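Local coordinates for putative sulfatase yidJ (Bacteroides fragilis, PDB 2QZU), which probably hydrolyses sulfate esters as a metal-dependent member of the sulfatase family, although its natural substrate is not established, at residues Asp327-Glu332 against Gln399-Val404; Arg414-Asp419 against Arg463-Trp468; Tyr421-His426 against Val435-Arg440. One frame throughout, in Å; residues are numbered along the deposited sequence.

Interaction 1 (Asp327-Glu332 against Gln399-Val404)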
loop_
_atom_site.group_PDB
_atom_site.type_symbol
_atom_site.label_atom_id
_atom_site.label_comp_id
_atom_site.label_asym_id
_atom_site.label_seq_id
_atom_site.Cartn_x
_atom_site.Cartn_y
_atom_site.Cartn_z
ATOM N N ASP A 327 19.567 5.771 3.556
ATOM C CA ASP A 327 20.135 6.207 4.826
ATOM C C ASP A 327 21.347 5.321 5.173
ATOM O O ASP A 327 21.510 4.898 6.318
ATOM C CB ASP A 327 19.100 6.116 5.956
ATOM C CG ASP A 327 19.491 6.985 7.159
ATOM O OD1 ASP A 327 20.585 7.555 7.132
ATOM O OD2 ASP A 327 18.710 7.107 8.124
ATOM N N ILE A 328 22.193 5.066 4.179
ATOM C CA ILE A 328 23.371 4.229 4.372
ATOM C C ILE A 328 24.468 4.583 3.369
ATOM O O ILE A 328 24.200 5.173 2.322
ATOM C CB ILE A 328 22.989 2.734 4.253
ATOM C CG1 ILE A 328 24.155 1.856 4.697
ATOM C CG2 ILE A 328 22.579 2.411 2.825
ATOM C CD1 ILE A 328 24.439 1.922 6.183
ATOM N N PHE A 329 25.699 4.205 3.685
ATOM C CA PHE A 329 26.849 4.537 2.856
ATOM C C PHE A 329 27.039 3.806 1.530
ATOM O O PHE A 329 27.892 4.199 0.734
ATOM C CB PHE A 329 28.122 4.401 3.690
ATOM C CG PHE A 329 28.164 3.150 4.510
ATOM C CD1 PHE A 329 27.987 3.204 5.889
ATOM C CD2 PHE A 329 28.328 1.911 3.898
ATOM C CE1 PHE A 329 27.976 2.036 6.651
ATOM C CE2 PHE A 329 28.316 0.737 4.648
ATOM C CZ PHE A 329 28.139 0.801 6.027
ATOM N N TYR A 330 26.267 2.755 1.286
ATOM C CA TYR A 330 26.397 2.011 0.035
ATOM C C TYR A 330 26.149 2.887 -1.194
ATOM O O TYR A 330 25.322 3.804 -1.165
ATOM C CB TYR A 330 25.436 0.817 0.030
ATOM C CG TYR A 330 25.833 -0.279 0.996
ATOM C CD1 TYR A 330 27.066 -0.926 0.873
ATOM C CD2 TYR A 330 24.980 -0.674 2.025
ATOM C CE1 TYR A 330 27.441 -1.943 1.754
ATOM C CE2 TYR A 330 25.341 -1.691 2.911
ATOM C CZ TYR A 330 26.576 -2.320 2.768
ATOM O OH TYR A 330 26.947 -3.318 3.643
ATOM N N GLU A 331 26.873 2.593 -2.272
ATOM C CA GLU A 331 26.753 3.342 -3.520
ATOM C C GLU A 331 25.323 3.527 -4.043
ATOM O O GLU A 331 24.971 4.615 -4.485
ATOM C CB GLU A 331 27.587 2.676 -4.618
ATOM C CG GLU A 331 29.089 2.836 -4.469
ATOM C CD GLU A 331 29.525 4.280 -4.555
ATOM O OE1 GLU A 331 29.748 4.896 -3.494
ATOM O OE2 GLU A 331 29.634 4.798 -5.687
ATOM N N GLU A 332 24.506 2.473 -4.006
ATOM C CA GLU A 332 23.139 2.581 -4.524
ATOM C C GLU A 332 22.307 3.598 -3.742
ATOM O O GLU A 332 21.291 4.093 -4.230
ATOM C CB GLU A 332 22.433 1.219 -4.511
ATOM C CG GLU A 332 22.184 0.656 -3.123
ATOM C CD GLU A 332 23.318 -0.219 -2.624
ATOM O OE1 GLU A 332 24.456 -0.080 -3.118
ATOM O OE2 GLU A 332 23.070 -1.045 -1.721
ATOM N N GLN A 399 34.338 13.487 -0.401
ATOM C CA GLN A 399 33.069 13.889 0.195
ATOM C C GLN A 399 32.775 13.099 1.463
ATOM O O GLN A 399 33.140 11.928 1.578
ATOM C CB GLN A 399 31.926 13.681 -0.804
ATOM C CG GLN A 399 31.991 14.565 -2.044
ATOM C CD GLN A 399 31.592 16.005 -1.769
ATOM O OE1 GLN A 399 31.276 16.372 -0.637
ATOM N NE2 GLN A 399 31.599 16.829 -2.813
ATOM N N PRO A 400 32.101 13.732 2.433
ATOM C CA PRO A 400 31.760 13.073 3.696
ATOM C C PRO A 400 30.504 12.205 3.611
ATOM O O PRO A 400 29.765 12.252 2.625
ATOM C CB PRO A 400 31.558 14.251 4.640
ATOM C CG PRO A 400 30.919 15.270 3.733
ATOM C CD PRO A 400 31.765 15.171 2.483
ATOM N N TYR A 401 30.291 11.398 4.647
ATOM C CA TYR A 401 29.104 10.554 4.767
ATOM C C TYR A 401 28.559 10.790 6.169
ATOM O O TYR A 401 29.330 10.902 7.123
ATOM C CB TYR A 401 29.419 9.066 4.614
ATOM C CG TYR A 401 28.255 8.203 5.058
ATOM C CD1 TYR A 401 27.063 8.180 4.332
ATOM C CD2 TYR A 401 28.311 7.482 6.248
ATOM C CE1 TYR A 401 25.954 7.466 4.785
ATOM C CE2 TYR A 401 27.205 6.766 6.712
ATOM C CZ TYR A 401 26.032 6.765 5.976
ATOM O OH TYR A 401 24.930 6.072 6.434
ATOM N N TYR A 402 27.238 10.841 6.304
ATOM C CA TYR A 402 26.626 11.087 7.605
ATOM C C TYR A 402 25.407 10.254 7.964
ATOM O O TYR A 402 24.616 9.862 7.110
ATOM C CB TYR A 402 26.138 12.541 7.707
ATOM C CG TYR A 402 27.195 13.600 7.680
ATOM C CD1 TYR A 402 27.825 14.013 8.857
ATOM C CD2 TYR A 402 27.577 14.193 6.479
ATOM C CE1 TYR A 402 28.808 14.991 8.832
ATOM C CE2 TYR A 402 28.561 15.170 6.444
ATOM C CZ TYR A 402 29.172 15.561 7.625
ATOM O OH TYR A 402 30.167 16.506 7.597
ATOM N N PHE A 403 25.286 10.016 9.265
ATOM C CA PHE A 403 24.120 9.410 9.877
ATOM C C PHE A 403 24.191 9.962 11.288
ATOM O O PHE A 403 25.148 9.698 12.016
ATOM C CB PHE A 403 24.104 7.890 9.979
ATOM C CG PHE A 403 22.922 7.399 10.770
ATOM C CD1 PHE A 403 21.630 7.590 10.282
ATOM C CD2 PHE A 403 23.081 6.902 12.062
ATOM C CE1 PHE A 403 20.514 7.308 11.070
ATOM C CE2 PHE A 403 21.972 6.619 12.858
ATOM C CZ PHE A 403 20.684 6.824 12.362
ATOM N N VAL A 404 23.195 10.760 11.650
ATOM C CA VAL A 404 23.144 11.365 12.974
ATOM C C VAL A 404 21.880 10.906 13.686
ATOM O O VAL A 404 20.781 11.028 13.144
ATOM C CB VAL A 404 23.116 12.915 12.881
ATOM C CG1 VAL A 404 23.098 13.523 14.287
ATOM C CG2 VAL A 404 24.314 13.414 12.100
HETATM O O HOH W 1 22.958 8.005 6.098
HETATM O O HOH W 2 23.355 4.487 8.442
#
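F329 and Y401 meet as an offset edge-to-face pair, the edge of F329 turned to the face of Y401, and the CB of F329 joins in as well as its ring. That CB stands 3.7 Å from the centroid of the Y401 ring, almost on the ring normal, a CH-pi contact over the centre of the face. CG of F329 lies between its own backbone N and carbonyl carbon (chi1 45°); beyond it, CD1 on the ring edge lies 3.7 Å from Y401 CE2, with the planes 79° apart. One face of the F329 ring takes I328 CD1 near its rim. Y401, its CG anti to the backbone N (chi1 167°), reaches across until OH is 3.2 Å from I328 CA. Two waters then tie this hydroxyl to D327: one accepts from OH and donates to D327 OD1 and Y402 O, while the other donates to both OH and D327 O. D327 OD1 lies at the edge of the F403 ring, 3.3 Å from F403 CD1, the two side chains crossing at about a right angle. Strand 399-404, outermost in this chain's four-stranded antiparallel sheet, is hydrogen-bonded through its backbone to strand 412-417, while F329, just before helix 331-334, also packs on strand 431-439.

Interaction 2 (Arg414-Asp419 against Arg463-Trp468)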
loop_
_atom_site.group_PDB
_atom_site.type_symbol
_atom_site.label_atom_id
_atom_site.label_comp_id
_atom_site.label_asym_id
_atom_site.label_seq_id
_atom_site.Cartn_x
_atom_site.Cartn_y
_atom_site.Cartn_z
ATOM N N ARG A 414 30.089 8.527 10.653
ATOM C CA ARG A 414 30.780 9.625 9.985
ATOM C C ARG A 414 31.722 8.899 9.038
ATOM O O ARG A 414 32.310 7.876 9.399
ATOM C CB ARG A 414 31.569 10.510 10.953
ATOM C CG ARG A 414 30.696 11.333 11.878
ATOM C CD ARG A 414 29.818 12.346 11.137
ATOM N NE ARG A 414 29.164 13.233 12.096
ATOM C CZ ARG A 414 28.180 12.866 12.911
ATOM N NH1 ARG A 414 27.712 11.625 12.880
ATOM N NH2 ARG A 414 27.692 13.730 13.794
ATOM N N GLY A 415 31.846 9.396 7.817
ATOM C CA GLY A 415 32.723 8.725 6.880
ATOM C C GLY A 415 33.229 9.616 5.773
ATOM O O GLY A 415 32.960 10.816 5.743
ATOM N N LEU A 416 33.973 9.008 4.858
ATOM C CA LEU A 416 34.537 9.708 3.719
ATOM C C LEU A 416 34.429 8.825 2.481
ATOM O O LEU A 416 34.508 7.601 2.575
ATOM C CB LEU A 416 36.012 10.030 3.974
ATOM C CG LEU A 416 36.391 10.954 5.130
ATOM C CD1 LEU A 416 37.907 10.930 5.308
ATOM C CD2 LEU A 416 35.899 12.365 4.855
ATOM N N ARG A 417 34.237 9.450 1.327
ATOM C CA ARG A 417 34.157 8.722 0.067
ATOM C C ARG A 417 35.192 9.328 -0.868
ATOM O O ARG A 417 35.081 10.494 -1.249
ATOM C CB ARG A 417 32.757 8.846 -0.563
ATOM C CG ARG A 417 32.591 8.066 -1.886
ATOM C CD ARG A 417 31.178 8.223 -2.456
ATOM N NE ARG A 417 30.960 7.455 -3.685
ATOM C CZ ARG A 417 31.488 7.756 -4.869
ATOM N NH1 ARG A 417 32.273 8.813 -5.005
ATOM N NH2 ARG A 417 31.220 6.998 -5.927
ATOM N N THR A 418 36.221 8.557 -1.208
ATOM C CA THR A 418 37.237 9.046 -2.131
ATOM C C THR A 418 36.890 8.428 -3.480
ATOM O O THR A 418 35.954 7.629 -3.572
ATOM C CB THR A 418 38.661 8.599 -1.736
ATOM O OG1 THR A 418 38.864 7.238 -2.132
ATOM C CG2 THR A 418 38.864 8.725 -0.232
ATOM N N ASP A 419 37.638 8.781 -4.521
ATOM C CA ASP A 419 37.363 8.233 -5.841
ATOM C C ASP A 419 37.553 6.721 -5.903
ATOM O O ASP A 419 37.206 6.095 -6.902
ATOM C CB ASP A 419 38.236 8.905 -6.909
ATOM C CG ASP A 419 39.712 8.876 -6.565
ATOM O OD1 ASP A 419 40.168 7.897 -5.936
ATOM O OD2 ASP A 419 40.420 9.833 -6.939
ATOM N N ARG A 463 42.693 9.961 10.538
ATOM C CA ARG A 463 43.131 11.329 10.784
ATOM C C ARG A 463 42.449 12.273 9.800
ATOM O O ARG A 463 42.094 13.394 10.151
ATOM C CB ARG A 463 44.655 11.464 10.671
ATOM C CG ARG A 463 45.245 11.144 9.311
ATOM C CD ARG A 463 46.683 11.651 9.238
ATOM N NE ARG A 463 47.384 11.205 8.036
ATOM C CZ ARG A 463 47.781 9.954 7.825
ATOM N NH1 ARG A 463 47.546 9.020 8.736
ATOM N NH2 ARG A 463 48.418 9.637 6.705
ATOM N N GLN A 464 42.253 11.802 8.573
ATOM C CA GLN A 464 41.608 12.612 7.547
ATOM C C GLN A 464 40.164 12.926 7.957
ATOM O O GLN A 464 39.694 14.047 7.779
ATOM C CB GLN A 464 41.640 11.881 6.199
ATOM C CG GLN A 464 41.110 12.701 5.026
ATOM C CD GLN A 464 41.199 11.968 3.695
ATOM O OE1 GLN A 464 40.694 12.447 2.678
ATOM N NE2 GLN A 464 41.846 10.805 3.693
ATOM N N LEU A 465 39.476 11.939 8.528
ATOM C CA LEU A 465 38.089 12.122 8.963
ATOM C C LEU A 465 38.050 13.093 10.140
ATOM O O LEU A 465 37.220 14.001 10.187
ATOM C CB LEU A 465 37.483 10.783 9.405
ATOM C CG LEU A 465 35.998 10.493 9.146
ATOM C CD1 LEU A 465 35.502 9.527 10.204
ATOM C CD2 LEU A 465 35.166 11.760 9.161
ATOM N N LYS A 466 38.953 12.890 11.095
ATOM C CA LYS A 466 39.013 13.751 12.270
ATOM C C LYS A 466 39.225 15.204 11.855
ATOM O O LYS A 466 38.566 16.110 12.370
ATOM C CB LYS A 466 40.140 13.296 13.202
ATOM C CG LYS A 466 40.123 13.969 14.567
ATOM C CD LYS A 466 41.232 13.419 15.453
ATOM C CE LYS A 466 41.311 14.154 16.781
ATOM N NZ LYS A 466 40.110 13.946 17.636
ATOM N N THR A 467 40.144 15.424 10.920
ATOM C CA THR A 467 40.430 16.771 10.436
ATOM C C THR A 467 39.176 17.375 9.802
ATOM O O THR A 467 38.881 18.556 9.999
ATOM C CB THR A 467 41.572 16.759 9.397
ATOM O OG1 THR A 467 42.762 16.237 10.004
ATOM C CG2 THR A 467 41.846 18.165 8.886
ATOM N N TRP A 468 38.445 16.556 9.050
ATOM C CA TRP A 468 37.214 16.995 8.399
ATOM C C TRP A 468 36.157 17.384 9.426
ATOM O O TRP A 468 35.512 18.425 9.308
ATOM C CB TRP A 468 36.655 15.887 7.490
ATOM C CG TRP A 468 35.267 16.186 6.990
ATOM C CD1 TRP A 468 34.089 15.727 7.507
ATOM C CD2 TRP A 468 34.918 17.087 5.935
ATOM N NE1 TRP A 468 33.026 16.291 6.842
ATOM C CE2 TRP A 468 33.505 17.129 5.872
ATOM C CE3 TRP A 468 35.660 17.865 5.039
ATOM C CZ2 TRP A 468 32.822 17.920 4.944
ATOM C CZ3 TRP A 468 34.977 18.655 4.115
ATOM C CH2 TRP A 468 33.573 18.674 4.076
#
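L416 projects from strand 414-417 into the side of helix 463-468, and its path illustrates how a single leucine can join a sheet to a helix. Its CB points toward the helix, and CG, anti to the carbonyl carbon (chi1 -63°), comes within 4.1 Å of L465 CG. Here the two methyls part company. CD1 takes the helical backbone side: it lies 3.7 Å from L465 N and equally near Q464 CG, and it touches the extended Q464 chain from CB through CG to the amide carbon. L416 CD2 lies 4.4 Å from W468 CG, oblique to the ring, a looser apolar approach.

Helix 455-471 packs on one face of the antiparallel sheet of strands 399-404, 412-417, 421-428 and 431-439, an arrangement consistent with the small C-terminal subdomain of sulfatases. The segment axes approach to 8.6 Å, with the N-to-C directions 111° apart, so the strand runs across the helix and not along it. L465, from the helix, lies over the R414-G415 part of the strand: its CD1 meets the carbonyl oxygen of R414 at 3.7 Å, and its CD2 turns to G415 O at 4.2 Å. It also touches V425 of the adjoining strand.

R414 contributes its CB, 4.1 Å from L465 CD1, before the chain bends at chi2 (-63°) and its end leads away; NE forms a salt bridge with D474. W468 likewise sends its polar edge outside the contact, NE1 being hydrogen-bonded to the hydroxyl of Y402 on strand 399-404.

Interaction 3 (Tyr421-His426 against Val435-Arg440)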
loop_
_atom_site.group_PDB
_atom_site.type_symbol
_atom_site.label_atom_id
_atom_site.label_comp_id
_atom_site.label_asym_id
_atom_site.label_seq_id
_atom_site.Cartn_x
_atom_site.Cartn_y
_atom_site.Cartn_z
ATOM N N TYR A 421 37.868 4.629 -2.417
ATOM C CA TYR A 421 37.414 4.042 -1.157
ATOM C C TYR A 421 36.215 4.708 -0.488
ATOM O O TYR A 421 35.975 5.900 -0.646
ATOM C CB TYR A 421 38.556 4.076 -0.132
ATOM C CG TYR A 421 39.805 3.313 -0.512
ATOM C CD1 TYR A 421 39.867 1.928 -0.372
ATOM C CD2 TYR A 421 40.928 3.980 -1.004
ATOM C CE1 TYR A 421 41.023 1.222 -0.712
ATOM C CE2 TYR A 421 42.086 3.284 -1.346
ATOM C CZ TYR A 421 42.123 1.907 -1.198
ATOM O OH TYR A 421 43.265 1.214 -1.538
ATOM N N THR A 422 35.466 3.910 0.268
ATOM C CA THR A 422 34.360 4.425 1.065
ATOM C C THR A 422 34.735 3.967 2.471
ATOM O O THR A 422 34.842 2.767 2.733
ATOM C CB THR A 422 32.998 3.831 0.662
ATOM O OG1 THR A 422 32.651 4.287 -0.651
ATOM C CG2 THR A 422 31.911 4.284 1.640
ATOM N N TYR A 423 34.970 4.931 3.356
ATOM C CA TYR A 423 35.363 4.653 4.734
ATOM C C TYR A 423 34.333 5.229 5.690
ATOM O O TYR A 423 33.829 6.329 5.477
ATOM C CB TYR A 423 36.729 5.291 5.016
ATOM C CG TYR A 423 37.212 5.161 6.445
ATOM C CD1 TYR A 423 37.719 3.955 6.924
ATOM C CD2 TYR A 423 37.163 6.249 7.318
ATOM C CE1 TYR A 423 38.168 3.834 8.237
ATOM C CE2 TYR A 423 37.611 6.139 8.634
ATOM C CZ TYR A 423 38.111 4.927 9.084
ATOM O OH TYR A 423 38.550 4.808 10.379
ATOM N N ALA A 424 34.010 4.481 6.737
ATOM C CA ALA A 424 33.052 4.964 7.717
ATOM C C ALA A 424 33.323 4.371 9.087
ATOM O O ALA A 424 33.794 3.240 9.207
ATOM C CB ALA A 424 31.641 4.625 7.279
ATOM N N VAL A 425 33.042 5.155 10.121
ATOM C CA VAL A 425 33.205 4.691 11.488
ATOM C C VAL A 425 31.880 4.913 12.194
ATOM O O VAL A 425 31.150 5.862 11.887
ATOM C CB VAL A 425 34.321 5.455 12.257
ATOM C CG1 VAL A 425 35.658 5.276 11.552
ATOM C CG2 VAL A 425 33.970 6.929 12.392
ATOM N N HIS A 426 31.551 4.022 13.115
ATOM C CA HIS A 426 30.318 4.160 13.864
ATOM C C HIS A 426 30.660 4.382 15.323
ATOM O O HIS A 426 31.653 3.858 15.825
ATOM C CB HIS A 426 29.440 2.914 13.724
ATOM C CG HIS A 426 28.143 3.015 14.462
ATOM N ND1 HIS A 426 28.005 2.655 15.786
ATOM C CD2 HIS A 426 26.934 3.491 14.076
ATOM C CE1 HIS A 426 26.771 2.904 16.184
ATOM N NE2 HIS A 426 26.100 3.412 15.165
ATOM N N VAL A 435 34.269 -0.127 12.290
ATOM C CA VAL A 435 35.065 0.509 11.251
ATOM C C VAL A 435 34.776 -0.228 9.950
ATOM O O VAL A 435 34.854 -1.456 9.886
ATOM C CB VAL A 435 36.582 0.433 11.559
ATOM C CG1 VAL A 435 37.369 1.128 10.462
ATOM C CG2 VAL A 435 36.873 1.086 12.904
ATOM N N ILE A 436 34.434 0.526 8.915
ATOM C CA ILE A 436 34.103 -0.056 7.626
ATOM C C ILE A 436 34.938 0.564 6.512
ATOM O O ILE A 436 35.111 1.779 6.457
ATOM C CB ILE A 436 32.604 0.152 7.324
ATOM C CG1 ILE A 436 31.771 -0.484 8.442
ATOM C CG2 ILE A 436 32.243 -0.451 5.973
ATOM C CD1 ILE A 436 30.330 -0.022 8.482
ATOM N N LEU A 437 35.462 -0.279 5.628
ATOM C CA LEU A 437 36.267 0.197 4.516
ATOM C C LEU A 437 36.032 -0.671 3.288
ATOM O O LEU A 437 36.157 -1.891 3.347
ATOM C CB LEU A 437 37.756 0.183 4.879
ATOM C CG LEU A 437 38.730 0.599 3.769
ATOM C CD1 LEU A 437 38.422 2.018 3.314
ATOM C CD2 LEU A 437 40.163 0.500 4.280
ATOM N N PHE A 438 35.672 -0.030 2.182
ATOM C CA PHE A 438 35.439 -0.739 0.929
ATOM C C PHE A 438 36.344 -0.178 -0.159
ATOM O O PHE A 438 36.491 1.040 -0.288
ATOM C CB PHE A 438 33.989 -0.579 0.454
ATOM C CG PHE A 438 32.971 -1.220 1.347
ATOM C CD1 PHE A 438 32.024 -0.440 2.008
ATOM C CD2 PHE A 438 32.932 -2.601 1.504
ATOM C CE1 PHE A 438 31.047 -1.033 2.814
ATOM C CE2 PHE A 438 31.967 -3.203 2.305
ATOM C CZ PHE A 438 31.021 -2.418 2.961
ATOM N N ASP A 439 36.950 -1.074 -0.930
ATOM C CA ASP A 439 37.804 -0.695 -2.049
ATOM C C ASP A 439 36.876 -0.876 -3.245
ATOM O O ASP A 439 36.672 -1.995 -3.710
ATOM C CB ASP A 439 38.991 -1.657 -2.167
ATOM C CG ASP A 439 39.897 -1.330 -3.343
ATOM O OD1 ASP A 439 39.405 -0.761 -4.343
ATOM O OD2 ASP A 439 41.097 -1.656 -3.276
ATOM N N ARG A 440 36.308 0.219 -3.739
ATOM C CA ARG A 440 35.364 0.138 -4.850
ATOM C C ARG A 440 35.955 -0.263 -6.201
ATOM O O ARG A 440 35.219 -0.610 -7.124
ATOM C CB ARG A 440 34.599 1.456 -4.980
ATOM C CG ARG A 440 33.851 1.853 -3.711
ATOM C CD ARG A 440 32.722 2.833 -4.023
ATOM N NE ARG A 440 33.193 3.990 -4.775
ATOM C CZ ARG A 440 33.914 4.985 -4.262
ATOM N NH1 ARG A 440 34.254 4.979 -2.977
ATOM N NH2 ARG A 440 34.309 5.979 -5.041
#
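The carbonyl oxygen of A424 takes the N-H of I436, with 2.8 Å from I436 N to A424 O, and A424 N returns a bond to I436 O. The same reciprocal pattern joins T422 and F438, at 3.1 Å from T422 N to F438 O and 3.0 Å from F438 N to T422 O. These hydrogen-bonded pairs alternate with the non-hydrogen-bonded pairs Y421-D439, Y423-L437 and V425-V435, the regular ladder of an antiparallel beta hairpin. CA-H groups add to it: L437 CA approaches T422 O, an oxygen already taken by F438 N.

The tyrosines lie on one face of the sheet, together with L437, V435 and D439. With CG anti to its backbone N (chi1 176°), Y423 lays its ring obliquely to V435, Y423 CE1 being 3.6 Å from V435 CG1. L437 CD1 reaches the edge of that ring and also lies 4.0 Å from Y421 CD1, so one methyl serves both tyrosines. Y421 CE1 meets D439 CB at 3.8 Å; the D439 carboxylate has its salt bridge with R420.

The R440 chain, bent at chi3 (-53°) where NE leaves it, crosses T422 at about a right angle; NH1 makes a weak hydrogen bond of 2.9 Å to T422 OG1. The chemistry implies a division of labour: backbone bonds set the register, apolar contacts predominate between the tyrosines, V435 and L437, and the guanidinium, through NH2 to T418 O, links the end of strand 431-439 to the turn leading into strand 421-428.

How the interactions relate
All three contacts converge on the C-terminal antiparallel sheet, whose strands 399-404, 412-417, 421-428 and 431-439 lie side by side in chain order. Interaction 1 comes first along the chain and brings the loop before helix 331-334 onto this sheet; interaction 2 adds helix 455-471, and interaction 3, the hairpin, falls between the two segments of interaction 2. Their centres are only about 10 to 12 Å apart. Direct links connect them: E331 forms a salt bridge with R417, and probable hydrogen bonds run between Q399 O and R417 N and between L416 N and Y423 O. Contacted by both loop and helix, the sheet is consistent with one compact C-terminal region resting on the rest of the chain.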